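PDB 7BDV: Can2 from Sulfobacillus thermosulfidooxidans, which binds the CRISPR second messenger cyclic tetra-adenylate through its CARF domains and acts as a dual-specificity nuclease in type III CRISPR defence. Local coordinates for residues A[257-262]-A[281-286]. Numbering follows the deposited sequence.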
ATOM      1  N   TYR A 257     -27.186  10.101  -4.764  1.00 36.57           N
ATOM      2  CA  TYR A 257     -26.390   9.144  -3.965  1.00 32.30           C
ATOM      3  C   TYR A 257     -25.868   9.874  -2.726  1.00 37.14           C
ATOM      4  O   TYR A 257     -25.414  11.021  -2.816  1.00 34.03           O
ATOM      5  CB  TYR A 257     -25.251   8.560  -4.791  1.00 33.61           C
ATOM      6  CG  TYR A 257     -25.692   7.785  -6.009  1.00 30.52           C
ATOM      7  CD1 TYR A 257     -26.090   8.433  -7.164  1.00 34.38           C
ATOM      8  CD2 TYR A 257     -25.612   6.411  -6.045  1.00 32.17           C
ATOM      9  CE1 TYR A 257     -26.469   7.737  -8.301  1.00 32.87           C
ATOM     10  CE2 TYR A 257     -25.976   5.692  -7.175  1.00 35.94           C
ATOM     11  CZ  TYR A 257     -26.421   6.358  -8.301  1.00 33.17           C
ATOM     12  OH  TYR A 257     -26.835   5.670  -9.411  1.00 37.27           O
ATOM     13  N   PRO A 258     -25.927   9.227  -1.541  1.00 38.02           N
ATOM     14  CA  PRO A 258     -25.495   9.840  -0.277  1.00 44.45           C
ATOM     15  C   PRO A 258     -23.966   9.911  -0.106  1.00 41.34           C
ATOM     16  O   PRO A 258     -23.413   9.297   0.752  1.00 44.91           O
ATOM     17  CB  PRO A 258     -26.116   8.899   0.766  1.00 37.01           C
ATOM     18  CG  PRO A 258     -26.038   7.549   0.100  1.00 38.38           C
ATOM     19  CD  PRO A 258     -26.396   7.848  -1.344  1.00 39.11           C
ATOM     20  N   ILE A 259     -23.297  10.650  -0.979  1.00 40.65           N
ATOM     21  CA  ILE A 259     -21.871  11.038  -0.845  1.00 37.83           C
ATOM     22  C   ILE A 259     -21.785  11.996   0.356  1.00 37.55           C
ATOM     23  O   ILE A 259     -22.579  12.912   0.371  1.00 36.52           O
ATOM     24  CB  ILE A 259     -21.419  11.670  -2.170  1.00 34.52           C
ATOM     25  CG1 ILE A 259     -21.129  10.567  -3.210  1.00 39.63           C
ATOM     26  CG2 ILE A 259     -20.246  12.590  -1.958  1.00 32.19           C
ATOM     27  CD1 ILE A 259     -20.746  11.094  -4.561  1.00 46.76           C
ATOM     28  N   LYS A 260     -20.849  11.797   1.280  1.00 40.00           N
ATOM     29  CA  LYS A 260     -20.729  12.605   2.533  1.00 42.98           C
ATOM     30  C   LYS A 260     -19.393  13.351   2.562  1.00 39.88           C
ATOM     31  O   LYS A 260     -18.357  12.756   2.141  1.00 29.52           O
ATOM     32  CB  LYS A 260     -20.826  11.688   3.761  1.00 48.74           C
ATOM     33  CG  LYS A 260     -22.233  11.435   4.265  1.00 55.62           C
ATOM     34  CD  LYS A 260     -22.239  10.902   5.683  1.00 60.02           C
ATOM     35  CE  LYS A 260     -21.763  11.902   6.716  1.00 57.84           C
ATOM     36  NZ  LYS A 260     -21.576  11.234   8.020  1.00 54.02           N
ATOM     37  N   ASN A 261     -19.393  14.586   3.081  1.00 31.69           N
ATOM     38  CA  ASN A 261     -18.169  15.363   3.413  1.00 32.23           C
ATOM     39  C   ASN A 261     -17.303  15.559   2.159  1.00 32.20           C
ATOM     40  O   ASN A 261     -16.061  15.494   2.264  1.00 34.81           O
ATOM     41  CB  ASN A 261     -17.367  14.688   4.528  1.00 34.58           C
ATOM     42  CG  ASN A 261     -18.123  14.556   5.835  1.00 42.63           C
ATOM     43  OD1 ASN A 261     -17.962  13.584   6.576  1.00 43.87           O
ATOM     44  ND2 ASN A 261     -18.947  15.538   6.156  1.00 41.30           N
ATOM     45  N   LEU A 262     -17.930  15.787   1.006  1.00 39.35           N
ATOM     46  CA  LEU A 262     -17.220  16.044  -0.280  1.00 35.32           C
ATOM     47  C   LEU A 262     -16.365  17.286  -0.094  1.00 38.39           C
ATOM     48  O   LEU A 262     -16.925  18.347   0.237  1.00 33.58           O
ATOM     49  CB  LEU A 262     -18.259  16.251  -1.373  1.00 36.45           C
ATOM     50  CG  LEU A 262     -17.712  16.550  -2.763  1.00 36.39           C
ATOM     51  CD1 LEU A 262     -16.784  15.447  -3.261  1.00 34.50           C
ATOM     52  CD2 LEU A 262     -18.851  16.758  -3.748  1.00 35.50           C
ATOM     53  N   PHE A 281     -14.230  12.178  -0.466  1.00 37.32           N
ATOM     54  CA  PHE A 281     -15.582  12.035   0.124  1.00 34.44           C
ATOM     55  C   PHE A 281     -15.648  10.682   0.807  1.00 34.52           C
ATOM     56  O   PHE A 281     -14.757   9.788   0.548  1.00 28.78           O
ATOM     57  CB  PHE A 281     -16.699  12.196  -0.911  1.00 35.07           C
ATOM     58  CG  PHE A 281     -16.626  11.283  -2.110  1.00 35.40           C
ATOM     59  CD1 PHE A 281     -15.796  11.579  -3.182  1.00 37.33           C
ATOM     60  CD2 PHE A 281     -17.368  10.125  -2.159  1.00 32.13           C
ATOM     61  CE1 PHE A 281     -15.720  10.724  -4.272  1.00 34.27           C
ATOM     62  CE2 PHE A 281     -17.308   9.278  -3.261  1.00 35.05           C
ATOM     63  CZ  PHE A 281     -16.487   9.586  -4.316  1.00 33.43           C
ATOM     64  N   LEU A 282     -16.691  10.531   1.614  1.00 30.89           N
ATOM     65  CA  LEU A 282     -17.103   9.250   2.219  1.00 33.42           C
ATOM     66  C   LEU A 282     -18.324   8.759   1.462  1.00 30.14           C
ATOM     67  O   LEU A 282     -19.239   9.550   1.158  1.00 34.87           O
ATOM     68  CB  LEU A 282     -17.443   9.442   3.701  1.00 34.64           C
ATOM     69  CG  LEU A 282     -16.281   9.434   4.670  1.00 39.75           C
ATOM     70  CD1 LEU A 282     -16.788   9.695   6.079  1.00 47.42           C
ATOM     71  CD2 LEU A 282     -15.534   8.123   4.633  1.00 42.11           C
ATOM     72  N   TYR A 283     -18.373   7.468   1.231  1.00 32.29           N
ATOM     73  CA  TYR A 283     -19.552   6.777   0.665  1.00 35.25           C
ATOM     74  C   TYR A 283     -19.549   5.368   1.209  1.00 33.04           C
ATOM     75  O   TYR A 283     -18.543   4.695   0.999  1.00 27.13           O
ATOM     76  CB  TYR A 283     -19.500   6.769  -0.863  1.00 35.99           C
ATOM     77  CG  TYR A 283     -20.749   6.228  -1.495  1.00 35.46           C
ATOM     78  CD1 TYR A 283     -21.892   6.981  -1.458  1.00 39.67           C
ATOM     79  CD2 TYR A 283     -20.803   4.983  -2.115  1.00 37.74           C
ATOM     80  CE1 TYR A 283     -23.076   6.526  -2.008  1.00 40.12           C
ATOM     81  CE2 TYR A 283     -21.976   4.512  -2.678  1.00 35.61           C
ATOM     82  CZ  TYR A 283     -23.119   5.287  -2.618  1.00 38.80           C
ATOM     83  OH  TYR A 283     -24.301   4.860  -3.135  1.00 45.28           O
ATOM     84  N   HIS A 284     -20.628   4.980   1.899  1.00 37.91           N
ATOM     85  CA  HIS A 284     -20.753   3.666   2.576  1.00 37.94           C
ATOM     86  C   HIS A 284     -19.585   3.492   3.542  1.00 36.33           C
ATOM     87  O   HIS A 284     -18.993   2.406   3.550  1.00 35.04           O
ATOM     88  CB  HIS A 284     -20.855   2.555   1.516  1.00 43.06           C
ATOM     89  CG  HIS A 284     -22.122   2.598   0.741  1.00 44.97           C
ATOM     90  ND1 HIS A 284     -22.371   1.738  -0.320  1.00 49.71           N
ATOM     91  CD2 HIS A 284     -23.221   3.377   0.882  1.00 52.94           C
ATOM     92  CE1 HIS A 284     -23.570   1.995  -0.802  1.00 48.51           C
ATOM     93  NE2 HIS A 284     -24.109   3.015  -0.086  1.00 48.87           N
ATOM     94  N   ASN A 285     -19.225   4.542   4.283  1.00 34.77           N
ATOM     95  CA  ASN A 285     -18.200   4.490   5.355  1.00 36.24           C
ATOM     96  C   ASN A 285     -16.802   4.183   4.804  1.00 38.38           C
ATOM     97  O   ASN A 285     -15.959   3.808   5.594  1.00 38.84           O
ATOM     98  CB  ASN A 285     -18.575   3.450   6.406  1.00 33.13           C
ATOM     99  CG  ASN A 285     -19.893   3.806   7.051  1.00 40.02           C
ATOM    100  OD1 ASN A 285     -20.062   4.945   7.487  1.00 41.61           O
ATOM    101  ND2 ASN A 285     -20.842   2.879   7.046  1.00 40.99           N
ATOM    102  N   LYS A 286     -16.569   4.373   3.512  1.00 36.11           N
ATOM    103  CA  LYS A 286     -15.234   4.181   2.888  1.00 35.69           C
ATOM    104  C   LYS A 286     -14.739   5.514   2.342  1.00 34.07           C
ATOM    105  O   LYS A 286     -15.564   6.211   1.672  1.00 33.88           O
ATOM    106  CB  LYS A 286     -15.341   3.161   1.757  1.00 38.27           C
ATOM    107  CG  LYS A 286     -15.645   1.741   2.186  1.00 44.20           C
ATOM    108  CD  LYS A 286     -15.623   0.809   0.981  1.00 50.42           C
ATOM    109  CE  LYS A 286     -16.267  -0.537   1.217  1.00 61.61           C
ATOM    110  NZ  LYS A 286     -17.739  -0.447   1.036  1.00 67.07           N
TER
HETATM  111  O   HOH W   1     -22.813   7.529   2.298  1.00 44.77           O
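I259 and L262 form two bumps against the F281 side chain, both on one side of its phenyl ring. The sec-butyl group of I259 crosses the phenyl obliquely toward CD2 and CE2: CD1 lies over the face, while CG2 reaches back to F281 CB at 3.7 Å. L262 runs alongside, its CD1 4.0 Å from F281 CD1. A chi1 of 55° sets F281 CG beside I259 CG2, and the broad flat ring suits two branched aliphatic neighbours.

A second fit is made by Y283, long enough to reach past I259 to the inverse gamma turn centred on P258. The compact proline ring packs its CD 3.6 Å from Y283 CE1, and Y283 OH comes in at the edge of the Y257 ring, in its plane. One antiparallel hydrogen-bonded pair joins the backbones: K260 N to L282 O and L282 N to K260 O, each 2.8 Å and nearly straight. K260 and L282 meet through CB atoms, K260 NZ turning away to hydrogen-bond the carbonyl oxygens of D139 and L141.

The contact thus ties the loop after helix 231-254 to strand 279-283 in the endonuclease domain, at the start of the type I' turn Y283-K286 that leads into strand 286-291, with I364 of helix 356-365 touching both F281 and Y283.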